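Local coordinates for protein decaprenyl diphosphate synthase (Rhodobacter capsulatus, PDB 3MZV) that probably lengthens farnesyl diphosphate with successive isopentenyl diphosphate units, using magnesium, to make the long all-trans prenyl diphosphate precursor of isoprenoid quinone side chains, at residues Q130-T133 with R139-E142; F216-D221 with E292-A297; L296-W301 with Y327-V332. All coordinates share one frame; numbering follows the deposited sequence. Where two conformers were deposited one is given.

How the contacts relate
Contact 1 stands apart from the other two: its centre is about 33 Å from that of contact 2 and 33 Å from that of contact 3, across the centre of the chain. It joins two consecutive helices beside the second subunit. Contacts 2 and 3 are neighbours, with centres about 6 Å apart, and both use helix 290-308, sharing Leu296 and Ala297. Ile218 of contact 2 reaches Trp301 of contact 3, CD1 to CD1 at 3.6 Å, and Arg295 NH2 probably hydrogen-bonds Val332 O at 3.0 Å. Contact 2 includes the first two aspartates of what is probably the second aspartate-rich motif of the active site, and contact 3 packs residues near the C-terminus against helix 290-308.

Contact 1 (Q130-T133 with R139-E142); sequences QLMT and RVME
Thr133 meets Met141 with its methyl branch and the flat peptide carbonyl of Gln130 with its hydroxyl branch. At that carbonyl OG1 sits in the C=O plane, 2.6 Å from Gln130 O with a C=O...donor angle of 152°, and the same oxygen also accepts from Thr133 N. The hydroxyl bond holds the threonine's rotation, and chi1 of 70° sets CG2 beside the backbone N, facing Met141. CG2 approaches Met141 CE to 3.4 Å, slightly tighter than usual for two carbons. With an alanine here, Gln130 O would lose its hydroxyl donor and the end of Met141 would probably be freer to swing. The two segments belong to antiparallel arms of a helical hairpin, helices 114-133 and 138-161 of the all-alpha prenyl synthase fold, joined by a short turn. Between the arms, Met132 and Met141 slide past one another in opposite directions, Met132 CB lying 3.9 Å from Met141 CG. Met132 was modelled in two conformers; in one, bent at chi2 and chi3, CE comes to 3.6 Å from Val140 CG2, a contact to be taken as tentative. Met141 also packs on Met141 of the second subunit, whose Glu142 rests against Thr133.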
loop_
_atom_site.group_PDB
_atom_site.type_symbol
_atom_site.label_atom_id
_atom_site.label_comp_id
_atom_site.label_asym_id
_atom_site.label_seq_id
_atom_site.Cartn_x
_atom_site.Cartn_y
_atom_site.Cartn_z
ATOM N N GLN B 130 -10.859 -5.013 -0.254
ATOM C CA GLN B 130 -12.204 -5.027 0.251
ATOM C C GLN B 130 -13.131 -5.599 -0.801
ATOM O O GLN B 130 -13.943 -6.495 -0.501
ATOM C CB GLN B 130 -12.637 -3.623 0.658
ATOM C CG GLN B 130 -13.948 -3.572 1.375
ATOM C CD GLN B 130 -14.399 -2.152 1.626
ATOM O OE1 GLN B 130 -13.998 -1.209 0.909
ATOM N NE2 GLN B 130 -15.239 -1.983 2.626
ATOM N N LEU B 131 -12.976 -5.101 -2.031
ATOM C CA LEU B 131 -13.751 -5.563 -3.166
ATOM C C LEU B 131 -13.616 -7.082 -3.391
ATOM O O LEU B 131 -14.637 -7.762 -3.595
ATOM C CB LEU B 131 -13.294 -4.807 -4.404
ATOM C CG LEU B 131 -13.883 -5.213 -5.764
ATOM C CD1 LEU B 131 -15.393 -5.144 -5.738
ATOM C CD2 LEU B 131 -13.331 -4.348 -6.843
ATOM N N MET B 132 -12.380 -7.606 -3.276
ATOM C CA MET B 132 -12.142 -9.027 -3.499
ATOM C C MET B 132 -12.915 -9.943 -2.573
ATOM O O MET B 132 -13.239 -11.058 -2.969
ATOM C CB MET B 132 -10.664 -9.327 -3.400
ATOM C CG MET B 132 -9.917 -8.864 -4.581
ATOM S SD MET B 132 -10.625 -9.536 -6.054
ATOM C CE MET B 132 -10.394 -11.256 -5.593
ATOM N N THR B 133 -13.221 -9.472 -1.369
ATOM C CA THR B 133 -13.962 -10.248 -0.393
ATOM C C THR B 133 -15.407 -10.544 -0.858
ATOM O O THR B 133 -15.992 -11.554 -0.461
ATOM C CB THR B 133 -13.975 -9.599 1.006
ATOM O OG1 THR B 133 -14.784 -8.399 1.017
ATOM C CG2 THR B 133 -12.555 -9.301 1.452
ATOM N N ARG B 139 -8.531 -18.213 -2.251
ATOM C CA ARG B 139 -7.397 -18.545 -3.071
ATOM C C ARG B 139 -6.939 -17.380 -3.978
ATOM O O ARG B 139 -5.739 -17.083 -3.996
ATOM C CB ARG B 139 -7.685 -19.792 -3.921
ATOM C CG ARG B 139 -6.520 -20.242 -4.699
ATOM C CD ARG B 139 -6.801 -21.587 -5.422
ATOM N NE ARG B 139 -5.707 -21.935 -6.334
ATOM C CZ ARG B 139 -5.803 -22.838 -7.316
ATOM N NH1 ARG B 139 -6.942 -23.480 -7.501
ATOM N NH2 ARG B 139 -4.778 -23.089 -8.112
ATOM N N VAL B 140 -7.859 -16.714 -4.687
ATOM C CA VAL B 140 -7.465 -15.637 -5.592
ATOM C C VAL B 140 -6.990 -14.406 -4.796
ATOM O O VAL B 140 -6.102 -13.648 -5.208
ATOM C CB VAL B 140 -8.586 -15.270 -6.637
ATOM C CG1 VAL B 140 -8.906 -16.507 -7.479
ATOM C CG2 VAL B 140 -9.879 -14.764 -5.949
ATOM N N MET B 141 -7.549 -14.229 -3.627
ATOM C CA MET B 141 -7.115 -13.182 -2.749
ATOM C C MET B 141 -5.684 -13.397 -2.297
ATOM O O MET B 141 -4.914 -12.454 -2.269
ATOM C CB MET B 141 -8.014 -13.082 -1.487
ATOM C CG MET B 141 -9.439 -12.618 -1.778
ATOM S SD MET B 141 -10.480 -12.337 -0.259
ATOM C CE MET B 141 -9.680 -10.890 0.462
ATOM N N GLU B 142 -5.342 -14.618 -1.881
ATOM C CA GLU B 142 -3.994 -14.910 -1.492
ATOM C C GLU B 142 -3.020 -14.669 -2.664
ATOM O O GLU B 142 -1.942 -14.132 -2.474
ATOM C CB GLU B 142 -3.897 -16.377 -0.980
ATOM C CG GLU B 142 -2.548 -16.808 -0.391
ATOM C CD GLU B 142 -1.395 -17.085 -1.380
ATOM O OE1 GLU B 142 -1.622 -17.407 -2.554
ATOM O OE2 GLU B 142 -0.236 -16.978 -0.931
#

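Contact 2 (F216-D221 with E292-A297); sequences FQIVDD and EATRLA
Ile218 carries the apolar part of this helix-to-helix contact, reaching Thr294 with one branch and Ala297 with the other. Its CG2 lies 3.4 Å from Thr294 CG2, tight for two methyls, and 3.5 Å from Thr294 O, so this branch presses on both side chain and backbone of the facing turn. The longer branch, with CG1 beside the backbone N (chi1 -60°) and CD1 extended, ends 4.1 Å from Ala297 CB, one helical turn further along. The backbones come nearest at Ile218 and Thr294, whose CA atoms are 7.1 Å apart.

No hydrogen bond crosses between the segments; the polar groups find partners elsewhere. Thr294 turns its methyl to Ile218 and gives OG1 to Thr290 O, one turn back on its own helix. On another side of that helix Arg295 and Glu292 form a salt bridge: Arg295 NE reaches Glu292 OE1 at 3.1 Å, on its syn side but 28° out of the carboxylate plane, with the carboxylate at the edge of the guanidinium group. Lys228 is a second cationic partner of Glu292. Asp221 OD2 is hydrogen-bonded to Tyr172 OH of helix 169-194.

Phe216-Asp221 reads FQIVDD, the start of the second aspartate-rich motif of trans-prenyltransferases, whose aspartates, as in relatives, probably bind the magnesium ions that hold the substrate diphosphate; helix 290-308 packs against this helix through Ile218.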
loop_
_atom_site.group_PDB
_atom_site.type_symbol
_atom_site.label_atom_id
_atom_site.label_comp_id
_atom_site.label_asym_id
_atom_site.label_seq_id
_atom_site.Cartn_x
_atom_site.Cartn_y
_atom_site.Cartn_z
ATOM N N PHE B 216 7.209 -8.174 -22.035
ATOM C CA PHE B 216 6.733 -6.816 -22.062
ATOM C C PHE B 216 7.780 -5.847 -21.475
ATOM O O PHE B 216 8.070 -4.812 -22.040
ATOM C CB PHE B 216 5.445 -6.809 -21.216
ATOM C CG PHE B 216 4.740 -5.518 -21.179
ATOM C CD1 PHE B 216 3.756 -5.238 -22.107
ATOM C CD2 PHE B 216 4.979 -4.619 -20.133
ATOM C CE1 PHE B 216 3.032 -4.036 -22.030
ATOM C CE2 PHE B 216 4.265 -3.406 -20.053
ATOM C CZ PHE B 216 3.292 -3.123 -20.985
ATOM N N GLN B 217 8.365 -6.217 -20.354
ATOM C CA GLN B 217 9.379 -5.394 -19.712
ATOM C C GLN B 217 10.683 -5.369 -20.530
ATOM O O GLN B 217 11.295 -4.334 -20.643
ATOM C CB GLN B 217 9.708 -5.863 -18.330
ATOM C CG GLN B 217 10.669 -4.940 -17.621
ATOM C CD GLN B 217 10.106 -3.562 -17.434
ATOM O OE1 GLN B 217 10.686 -2.547 -17.860
ATOM N NE2 GLN B 217 8.942 -3.517 -16.835
ATOM N N ILE B 218 11.121 -6.517 -21.037
ATOM C CA ILE B 218 12.313 -6.524 -21.879
ATOM C C ILE B 218 12.148 -5.615 -23.079
ATOM O O ILE B 218 13.074 -4.853 -23.416
ATOM C CB ILE B 218 12.715 -7.977 -22.342
ATOM C CG1 ILE B 218 13.012 -8.851 -21.130
ATOM C CG2 ILE B 218 13.944 -7.866 -23.303
ATOM C CD1 ILE B 218 13.316 -10.386 -21.399
ATOM N N VAL B 219 10.973 -5.615 -23.699
ATOM C CA VAL B 219 10.700 -4.703 -24.819
ATOM C C VAL B 219 10.859 -3.221 -24.379
ATOM O O VAL B 219 11.509 -2.458 -25.019
ATOM C CB VAL B 219 9.304 -4.910 -25.467
ATOM C CG1 VAL B 219 8.892 -3.702 -26.369
ATOM C CG2 VAL B 219 9.299 -6.179 -26.315
ATOM N N ASP B 220 10.302 -2.863 -23.253
ATOM C CA ASP B 220 10.479 -1.502 -22.752
ATOM C C ASP B 220 11.943 -1.161 -22.482
ATOM O O ASP B 220 12.423 -0.069 -22.867
ATOM C CB ASP B 220 9.681 -1.350 -21.492
ATOM C CG ASP B 220 8.229 -1.026 -21.772
ATOM O OD1 ASP B 220 7.921 -0.646 -22.925
ATOM O OD2 ASP B 220 7.435 -1.119 -20.819
ATOM N N ASP B 221 12.650 -2.106 -21.871
ATOM C CA ASP B 221 14.087 -1.882 -21.551
ATOM C C ASP B 221 14.923 -1.738 -22.830
ATOM O O ASP B 221 15.843 -0.934 -22.881
ATOM C CB ASP B 221 14.653 -2.978 -20.662
ATOM C CG ASP B 221 13.932 -3.081 -19.305
ATOM O OD1 ASP B 221 13.174 -2.173 -18.934
ATOM O OD2 ASP B 221 14.141 -4.086 -18.618
ATOM N N GLU B 292 20.624 -6.442 -29.985
ATOM C CA GLU B 292 20.061 -7.588 -30.697
ATOM C C GLU B 292 19.850 -8.746 -29.744
ATOM O O GLU B 292 18.841 -9.422 -29.790
ATOM C CB GLU B 292 20.958 -7.985 -31.874
ATOM C CG GLU B 292 20.436 -9.195 -32.692
ATOM C CD GLU B 292 19.041 -8.979 -33.295
ATOM O OE1 GLU B 292 18.568 -7.843 -33.457
ATOM O OE2 GLU B 292 18.395 -9.957 -33.625
ATOM N N ALA B 293 20.795 -8.958 -28.822
ATOM C CA ALA B 293 20.665 -10.035 -27.876
ATOM C C ALA B 293 19.437 -9.821 -26.985
ATOM O O ALA B 293 18.721 -10.760 -26.670
ATOM C CB ALA B 293 21.986 -10.137 -26.984
ATOM N N THR B 294 19.178 -8.559 -26.599
ATOM C CA THR B 294 18.004 -8.270 -25.761
ATOM C C THR B 294 16.738 -8.466 -26.583
ATOM O O THR B 294 15.767 -8.969 -26.070
ATOM C CB THR B 294 18.112 -6.837 -25.199
ATOM O OG1 THR B 294 19.340 -6.728 -24.463
ATOM C CG2 THR B 294 16.897 -6.461 -24.338
ATOM N N ARG B 295 16.755 -8.071 -27.849
ATOM C CA ARG B 295 15.636 -8.324 -28.758
ATOM C C ARG B 295 15.305 -9.819 -28.787
ATOM O O ARG B 295 14.153 -10.225 -28.637
ATOM C CB ARG B 295 15.939 -7.806 -30.148
ATOM C CG ARG B 295 14.740 -7.780 -31.053
ATOM C CD ARG B 295 15.139 -7.362 -32.428
ATOM N NE ARG B 295 15.557 -8.518 -33.216
ATOM C CZ ARG B 295 14.731 -9.374 -33.820
ATOM N NH1 ARG B 295 15.239 -10.372 -34.520
ATOM N NH2 ARG B 295 13.404 -9.238 -33.764
ATOM N N LEU B 296 16.327 -10.655 -29.007
ATOM C CA LEU B 296 16.144 -12.095 -28.959
ATOM C C LEU B 296 15.551 -12.607 -27.654
ATOM O O LEU B 296 14.726 -13.498 -27.680
ATOM C CB LEU B 296 17.473 -12.847 -29.218
ATOM C CG LEU B 296 18.085 -12.728 -30.614
ATOM C CD1 LEU B 296 19.340 -13.631 -30.685
ATOM C CD2 LEU B 296 17.114 -13.111 -31.650
ATOM N N ALA B 297 15.973 -12.069 -26.506
ATOM C CA ALA B 297 15.459 -12.515 -25.210
ATOM C C ALA B 297 13.950 -12.244 -25.174
ATOM O O ALA B 297 13.150 -13.117 -24.809
ATOM C CB ALA B 297 16.153 -11.775 -24.048
#

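Contact 3 (L296-W301 with Y327-V332); sequences LAAIGW and YVVERV
Val329 points its side chain at the helix turn that holds Ala298 and Ile299, and its two methyls divide the work. CG1, set beside the backbone N (chi1 -64°), goes to Ala298: it lies 4.0 Å from Ala298 O and 4.4 Å from Ala298 CB, over the backbone as much as the methyl. CG2 takes the Ile299 side, 4.2 Å from Ile299 CG2.

Ile299 answers with its short branch. Its chi1 of 70° places CG1 between the backbone N and the carbonyl carbon, which leaves CG2 beside the N and directed at Val329, 4.1 Å from Val329 CB. The two side chains cross at about a right angle, Ile299 CG2 resting against both CB and CG2 of the valine. All are ordinary van der Waals distances, and no hydrogen bond joins the segments.

The backbone of Tyr327-Val332 is shaped by tight turns, with Glu330 N bonded to Tyr327 O and Val332 N to Val329 O, each joining a residue to the one three further on.

Trp301 sends its ring the other way, onto Ile214 and Ile218 of helix 199-224. That helix also touches the C-terminal residues, where Val219 packs on Val329 and Val332. The chain following helix 316-328 is thus laid against both helix 290-308 and helix 199-224.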
loop_
_atom_site.group_PDB
_atom_site.type_symbol
_atom_site.label_atom_id
_atom_site.label_comp_id
_atom_site.label_asym_id
_atom_site.label_seq_id
_atom_site.Cartn_x
_atom_site.Cartn_y
_atom_site.Cartn_z
ATOM N N LEU B 296 16.327 -10.655 -29.007
ATOM C CA LEU B 296 16.144 -12.095 -28.959
ATOM C C LEU B 296 15.551 -12.607 -27.654
ATOM O O LEU B 296 14.726 -13.498 -27.680
ATOM C CB LEU B 296 17.473 -12.847 -29.218
ATOM C CG LEU B 296 18.085 -12.728 -30.614
ATOM C CD1 LEU B 296 19.340 -13.631 -30.685
ATOM C CD2 LEU B 296 17.114 -13.111 -31.650
ATOM N N ALA B 297 15.973 -12.069 -26.506
ATOM C CA ALA B 297 15.459 -12.515 -25.210
ATOM C C ALA B 297 13.950 -12.244 -25.174
ATOM O O ALA B 297 13.150 -13.117 -24.809
ATOM C CB ALA B 297 16.153 -11.775 -24.048
ATOM N N ALA B 298 13.572 -11.044 -25.609
ATOM C CA ALA B 298 12.141 -10.665 -25.654
ATOM C C ALA B 298 11.299 -11.565 -26.561
ATOM O O ALA B 298 10.231 -12.029 -26.151
ATOM C CB ALA B 298 12.002 -9.179 -26.073
ATOM N N ILE B 299 11.745 -11.798 -27.798
ATOM C CA ILE B 299 10.955 -12.591 -28.707
ATOM C C ILE B 299 10.965 -14.077 -28.266
ATOM O O ILE B 299 9.963 -14.786 -28.431
ATOM C CB ILE B 299 11.280 -12.350 -30.182
ATOM C CG1 ILE B 299 12.654 -12.918 -30.537
ATOM C CG2 ILE B 299 11.160 -10.841 -30.546
ATOM C CD1 ILE B 299 12.995 -12.804 -32.036
ATOM N N GLY B 300 12.033 -14.498 -27.595
ATOM C CA GLY B 300 12.114 -15.836 -26.992
ATOM C C GLY B 300 11.045 -16.050 -25.925
ATOM O O GLY B 300 10.377 -17.096 -25.893
ATOM N N TRP B 301 10.862 -15.037 -25.065
ATOM C CA TRP B 301 9.858 -15.124 -24.019
ATOM C C TRP B 301 8.459 -15.193 -24.650
ATOM O O TRP B 301 7.592 -15.852 -24.092
ATOM C CB TRP B 301 10.022 -13.974 -22.980
ATOM C CG TRP B 301 11.056 -14.341 -21.931
ATOM C CD1 TRP B 301 12.342 -13.851 -21.783
ATOM C CD2 TRP B 301 10.888 -15.301 -20.907
ATOM N NE1 TRP B 301 12.960 -14.457 -20.712
ATOM C CE2 TRP B 301 12.106 -15.370 -20.176
ATOM C CE3 TRP B 301 9.838 -16.154 -20.555
ATOM C CZ2 TRP B 301 12.273 -16.216 -19.064
ATOM C CZ3 TRP B 301 10.019 -17.000 -19.472
ATOM C CH2 TRP B 301 11.224 -17.018 -18.741
ATOM N N TYR B 327 1.871 -8.954 -30.685
ATOM C CA TYR B 327 1.672 -7.525 -30.433
ATOM C C TYR B 327 2.656 -6.943 -29.421
ATOM O O TYR B 327 3.232 -5.926 -29.716
ATOM C CB TYR B 327 0.253 -7.259 -29.939
ATOM C CG TYR B 327 -0.005 -5.847 -29.437
ATOM C CD1 TYR B 327 -0.169 -4.783 -30.325
ATOM C CD2 TYR B 327 -0.073 -5.590 -28.078
ATOM C CE1 TYR B 327 -0.421 -3.485 -29.848
ATOM C CE2 TYR B 327 -0.301 -4.304 -27.595
ATOM C CZ TYR B 327 -0.478 -3.267 -28.489
ATOM O OH TYR B 327 -0.692 -2.011 -27.988
ATOM N N VAL B 328 2.912 -7.631 -28.318
ATOM C CA VAL B 328 3.798 -7.111 -27.260
ATOM C C VAL B 328 5.204 -6.820 -27.822
ATOM O O VAL B 328 5.862 -5.887 -27.344
ATOM C CB VAL B 328 3.845 -8.060 -26.027
ATOM C CG1 VAL B 328 5.096 -7.787 -25.172
ATOM C CG2 VAL B 328 2.568 -7.915 -25.183
ATOM N N VAL B 329 5.655 -7.589 -28.834
ATOM C CA VAL B 329 6.997 -7.426 -29.417
ATOM C C VAL B 329 6.980 -6.814 -30.798
ATOM O O VAL B 329 8.001 -6.767 -31.464
ATOM C CB VAL B 329 7.812 -8.766 -29.487
ATOM C CG1 VAL B 329 8.102 -9.300 -28.063
ATOM C CG2 VAL B 329 7.122 -9.802 -30.389
ATOM N N GLU B 330 5.816 -6.338 -31.244
ATOM C CA GLU B 330 5.698 -5.780 -32.582
ATOM C C GLU B 330 6.689 -4.641 -32.801
ATOM O O GLU B 330 7.235 -4.488 -33.880
ATOM C CB GLU B 330 4.262 -5.274 -32.812
ATOM C CG GLU B 330 3.925 -4.862 -34.206
ATOM C CD GLU B 330 4.513 -3.510 -34.641
ATOM O OE1 GLU B 330 4.504 -2.550 -33.804
ATOM O OE2 GLU B 330 4.932 -3.409 -35.834
ATOM N N ARG B 331 6.888 -3.815 -31.789
ATOM C CA ARG B 331 7.782 -2.680 -31.925
ATOM C C ARG B 331 9.255 -3.083 -32.063
ATOM O O ARG B 331 10.069 -2.238 -32.427
ATOM C CB ARG B 331 7.641 -1.718 -30.743
ATOM C CG ARG B 331 6.366 -0.878 -30.786
ATOM C CD ARG B 331 6.283 0.015 -29.568
ATOM N NE ARG B 331 6.116 -0.769 -28.365
ATOM C CZ ARG B 331 5.948 -0.266 -27.135
ATOM N NH1 ARG B 331 5.906 1.057 -26.913
ATOM N NH2 ARG B 331 5.804 -1.086 -26.123
ATOM N N VAL B 332 9.608 -4.344 -31.785
ATOM C CA VAL B 332 11.004 -4.787 -32.010
ATOM C C VAL B 332 11.133 -5.879 -33.096
ATOM O O VAL B 332 12.138 -6.557 -33.167
ATOM C CB VAL B 332 11.656 -5.205 -30.680
ATOM C CG1 VAL B 332 11.716 -4.008 -29.746
ATOM C CG2 VAL B 332 10.887 -6.338 -29.996
#